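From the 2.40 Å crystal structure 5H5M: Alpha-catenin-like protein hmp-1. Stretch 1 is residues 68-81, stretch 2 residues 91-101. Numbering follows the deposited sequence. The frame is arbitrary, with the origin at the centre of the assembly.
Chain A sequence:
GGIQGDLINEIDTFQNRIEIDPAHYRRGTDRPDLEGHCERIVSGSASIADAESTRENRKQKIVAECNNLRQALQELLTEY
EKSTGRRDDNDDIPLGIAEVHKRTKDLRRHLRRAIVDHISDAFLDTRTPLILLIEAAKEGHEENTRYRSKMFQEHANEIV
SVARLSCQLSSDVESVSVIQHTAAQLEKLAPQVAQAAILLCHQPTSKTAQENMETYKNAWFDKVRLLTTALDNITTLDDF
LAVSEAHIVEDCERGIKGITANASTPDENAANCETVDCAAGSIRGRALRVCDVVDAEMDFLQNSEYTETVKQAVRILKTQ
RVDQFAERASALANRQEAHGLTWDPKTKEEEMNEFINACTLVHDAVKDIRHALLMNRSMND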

# COMPACT_ATOMS: atom_id res chain seq x y z
N ASN A 68 16.30 18.88 -1.15
CA ASN A 68 16.95 19.10 0.14
C ASN A 68 18.20 18.23 0.28
O ASN A 68 19.22 18.68 0.81
N LEU A 69 18.12 17.00 -0.20
CA LEU A 69 19.25 16.08 -0.16
C LEU A 69 20.41 16.59 -1.02
O LEU A 69 21.57 16.50 -0.62
N ARG A 70 20.09 17.11 -2.21
CA ARG A 70 21.11 17.70 -3.07
C ARG A 70 21.82 18.85 -2.38
O ARG A 70 23.05 18.92 -2.36
N GLN A 71 21.02 19.76 -1.81
CA GLN A 71 21.54 20.93 -1.12
C GLN A 71 22.41 20.53 0.08
O GLN A 71 23.50 21.06 0.27
N ALA A 72 21.91 19.58 0.87
CA ALA A 72 22.63 19.11 2.04
C ALA A 72 23.96 18.48 1.65
O ALA A 72 24.94 18.60 2.39
N LEU A 73 24.00 17.81 0.51
CA LEU A 73 25.24 17.18 0.05
C LEU A 73 26.25 18.23 -0.37
O LEU A 73 27.44 18.11 -0.08
N GLN A 74 25.78 19.26 -1.07
CA GLN A 74 26.65 20.34 -1.52
C GLN A 74 27.32 21.06 -0.35
O GLN A 74 28.50 21.38 -0.41
N GLU A 75 26.55 21.30 0.71
CA GLU A 75 27.08 21.98 1.89
C GLU A 75 28.14 21.13 2.58
O GLU A 75 29.18 21.64 2.99
N LEU A 76 27.87 19.83 2.69
CA LEU A 76 28.83 18.89 3.27
C LEU A 76 30.13 18.86 2.47
O LEU A 76 31.22 18.88 3.04
N LEU A 77 30.01 18.80 1.14
CA LEU A 77 31.18 18.78 0.26
C LEU A 77 31.98 20.07 0.38
O LEU A 77 33.21 20.06 0.27
N THR A 78 31.28 21.18 0.61
CA THR A 78 31.93 22.47 0.81
C THR A 78 32.76 22.44 2.09
O THR A 78 33.86 23.00 2.14
N GLU A 79 32.24 21.78 3.12
CA GLU A 79 32.95 21.67 4.40
C GLU A 79 34.13 20.70 4.33
O GLU A 79 35.17 20.95 4.94
N TYR A 80 33.97 19.61 3.58
CA TYR A 80 35.07 18.68 3.37
C TYR A 80 36.25 19.36 2.69
O TYR A 80 37.41 19.03 2.95
N GLU A 81 35.96 20.33 1.83
CA GLU A 81 36.99 20.99 1.04
C GLU A 81 37.59 22.19 1.77
O GLU A 81 38.44 22.89 1.22
N ASP A 91 34.67 20.33 13.49
CA ASP A 91 33.39 20.33 14.19
C ASP A 91 32.23 20.52 13.21
O ASP A 91 31.08 20.23 13.53
N ASP A 92 32.54 21.04 12.03
CA ASP A 92 31.51 21.43 11.07
C ASP A 92 31.14 20.30 10.11
O ASP A 92 30.00 20.22 9.65
N ILE A 93 32.10 19.44 9.82
CA ILE A 93 31.83 18.28 8.96
C ILE A 93 30.81 17.31 9.57
O ILE A 93 29.87 16.92 8.88
N PRO A 94 30.96 16.93 10.86
CA PRO A 94 29.95 16.02 11.41
C PRO A 94 28.54 16.61 11.42
O PRO A 94 27.57 15.87 11.27
N LEU A 95 28.43 17.92 11.60
CA LEU A 95 27.14 18.60 11.51
C LEU A 95 26.56 18.48 10.11
O LEU A 95 25.35 18.29 9.95
N GLY A 96 27.42 18.58 9.11
CA GLY A 96 27.02 18.44 7.72
C GLY A 96 26.56 17.03 7.41
O GLY A 96 25.58 16.82 6.70
N ILE A 97 27.29 16.05 7.95
CA ILE A 97 26.94 14.65 7.80
C ILE A 97 25.58 14.36 8.41
O ILE A 97 24.77 13.64 7.84
N ALA A 98 25.33 14.94 9.58
CA ALA A 98 24.06 14.76 10.28
C ALA A 98 22.90 15.33 9.47
O ALA A 98 21.80 14.76 9.45
N GLU A 99 23.14 16.46 8.81
CA GLU A 99 22.12 17.11 8.00
C GLU A 99 21.72 16.23 6.81
O GLU A 99 20.54 16.10 6.48
N VAL A 100 22.72 15.63 6.16
CA VAL A 100 22.47 14.75 5.03
C VAL A 100 21.70 13.51 5.48
O VAL A 100 20.73 13.10 4.83
N HIS A 101 22.13 12.92 6.60
CA HIS A 101 21.48 11.74 7.16
C HIS A 101 20.01 12.00 7.48
O HIS A 101 19.17 11.12 7.30

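Two antiparallel helices can pack closely when each offers a side chain to a hollow in the other, and this pair from hmp-1 illustrates the principle. The N-to-C directions of the two helices make an angle of 166°, close to antiparallel, and their axes approach to 8.7 Å. At the centre L76, in the t,p rotamer, points toward the second helix and settles among I93, G96, I97 and V100. Its CD1 lies 3.8 Å from I97 CG1, while its CD2 lies 3.9 Å from V100 CG2. The absence of a side chain at G96 makes room for this knob: an ideal CB there would stand only 3.2 Å from L76 CD1, and L76 CA and G96 CA lie 4.8 Å apart.

The fit is reciprocated by V100 (chi1 t), which fills a hollow formed by L69, A72, L73 and L76. V100 CG2 touches A72 CB at 3.9 Å, and V100 CG1 meets L69 CD1 at 3.8 Å. L69, also t,p, leaves its backbone sideways, but its end comes nearer the partner helix.

Toward the C-terminal end of the first helix, I93 (m,t) packs against Y80. I93 CG2 lies over one face of the Y80 ring in a CH-pi contact, and I93 CD1 reaches Y80 CD1 at 3.7 Å. The Y80 hydroxyl end extends to I97, with OH 3.7 Å from CD1 of that residue, and is hydrogen-bonded elsewhere in the structure.

No direct hydrogen bond joins the stretches; water does the polar work. One water donates to A72 O (2.7 Å) and G96 O (3.0 Å). At the edge, E79 (m,m) and D92 (chi1 m) bring like charges together, E79 OE1 being 4.3 Å from D92 OD2. A second water donates to both these oxygens, at 2.8 Å from E79 OE1 and 2.7 Å from D92 OD2, bridging the two acidic groups.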

# COMPACT_ATOMS: atom_id res chain seq x y z
CB ASN A 68 15.99 18.82 1.29
CG ASN A 68 14.79 19.75 1.29
OD1 ASN A 68 14.83 20.85 0.73
ND2 ASN A 68 13.71 19.33 1.94
CB LEU A 69 18.82 14.69 -0.62
CG LEU A 69 19.90 13.60 -0.62
CD1 LEU A 69 20.62 13.54 0.72
CD2 LEU A 69 19.29 12.25 -0.97
CB ARG A 70 20.49 18.20 -4.38
CG ARG A 70 20.24 17.13 -5.42
CD ARG A 70 19.54 17.70 -6.64
NE ARG A 70 19.41 16.71 -7.71
CZ ARG A 70 18.53 16.80 -8.70
NH1 ARG A 70 17.69 17.83 -8.75
NH2 ARG A 70 18.47 15.86 -9.63
CB GLN A 71 20.39 21.82 -0.66
CG GLN A 71 20.83 23.06 0.10
CD GLN A 71 19.65 23.79 0.74
OE1 GLN A 71 18.49 23.44 0.50
NE2 GLN A 71 19.95 24.80 1.55
CB ALA A 72 21.78 18.11 2.82
CB LEU A 73 24.97 16.21 -1.10
CG LEU A 73 26.26 15.58 -1.66
CD1 LEU A 73 26.98 14.77 -0.58
CD2 LEU A 73 25.99 14.72 -2.88
CB GLN A 74 25.87 21.34 -2.38
CG GLN A 74 25.49 20.81 -3.76
CD GLN A 74 26.71 20.36 -4.55
OE1 GLN A 74 27.68 21.10 -4.71
NE2 GLN A 74 26.66 19.12 -5.04
CB GLU A 75 25.96 22.32 2.87
CG GLU A 75 24.96 23.34 2.34
CD GLU A 75 23.76 23.52 3.24
OE1 GLU A 75 23.69 22.85 4.29
OE2 GLU A 75 22.88 24.34 2.90
CB LEU A 76 28.23 17.48 3.35
CG LEU A 76 29.17 16.35 3.80
CD1 LEU A 76 29.77 16.62 5.17
CD2 LEU A 76 28.45 15.01 3.79
CB LEU A 77 30.76 18.56 -1.19
CG LEU A 77 30.14 17.20 -1.54
CD1 LEU A 77 29.73 17.15 -3.01
CD2 LEU A 77 31.11 16.08 -1.21
CB THR A 78 30.90 23.62 0.89
OG1 THR A 78 30.17 23.70 -0.34
CG2 THR A 78 31.59 24.95 1.14
CB GLU A 79 31.99 21.24 5.51
CG GLU A 79 30.88 22.24 5.83
CD GLU A 79 31.39 23.52 6.48
OE1 GLU A 79 32.61 23.63 6.74
OE2 GLU A 79 30.56 24.42 6.74
CB TYR A 80 34.62 17.48 2.52
CG TYR A 80 34.14 16.28 3.31
CD1 TYR A 80 35.00 15.61 4.18
CD2 TYR A 80 32.85 15.80 3.16
CE1 TYR A 80 34.57 14.51 4.89
CE2 TYR A 80 32.41 14.70 3.88
CZ TYR A 80 33.28 14.06 4.74
OH TYR A 80 32.85 12.96 5.45
CB GLU A 81 36.41 21.40 -0.31
CG GLU A 81 36.12 20.20 -1.20
CD GLU A 81 35.19 20.49 -2.36
OE1 GLU A 81 34.80 21.66 -2.56
OE2 GLU A 81 34.83 19.53 -3.08
CB ASP A 91 33.36 21.42 15.27
CG ASP A 91 34.62 21.44 16.11
OD1 ASP A 91 35.00 20.38 16.65
OD2 ASP A 91 35.24 22.52 16.23
CB ASP A 92 31.97 22.65 10.28
CG ASP A 92 32.03 23.89 11.13
OD1 ASP A 92 31.19 24.02 12.04
OD2 ASP A 92 32.93 24.73 10.90
CB ILE A 93 33.14 17.53 8.62
CG1 ILE A 93 33.97 18.36 7.62
CG2 ILE A 93 32.85 16.14 8.05
CD1 ILE A 93 35.26 17.70 7.18
CB PRO A 94 30.44 15.75 12.84
CG PRO A 94 31.37 16.86 13.15
CD PRO A 94 32.02 17.20 11.85
CB LEU A 95 27.28 20.08 11.89
CG LEU A 95 27.46 20.39 13.38
CD1 LEU A 95 27.92 21.83 13.57
CD2 LEU A 95 26.17 20.13 14.14
CB ILE A 97 28.01 13.73 8.44
CG1 ILE A 97 29.32 13.81 7.66
CG2 ILE A 97 27.51 12.29 8.52
CD1 ILE A 97 30.47 13.05 8.30
CB ALA A 98 24.11 15.39 11.66
CB GLU A 99 22.61 18.47 7.51
CG GLU A 99 21.61 19.23 6.64
CD GLU A 99 20.40 19.73 7.41
OE1 GLU A 99 20.41 19.67 8.65
OE2 GLU A 99 19.45 20.20 6.76
CB VAL A 100 23.77 14.31 4.34
CG1 VAL A 100 23.47 13.38 3.18
CG2 VAL A 100 24.55 15.53 3.86
CB HIS A 101 22.20 11.25 8.42
CG HIS A 101 23.42 10.42 8.14
ND1 HIS A 101 24.38 10.17 9.09
CD2 HIS A 101 23.82 9.78 7.02
CE1 HIS A 101 25.32 9.41 8.57
NE2 HIS A 101 25.01 9.16 7.31
O HOH W 1 25.02 19.25 5.03
O HOH W 2 33.70 25.59 8.48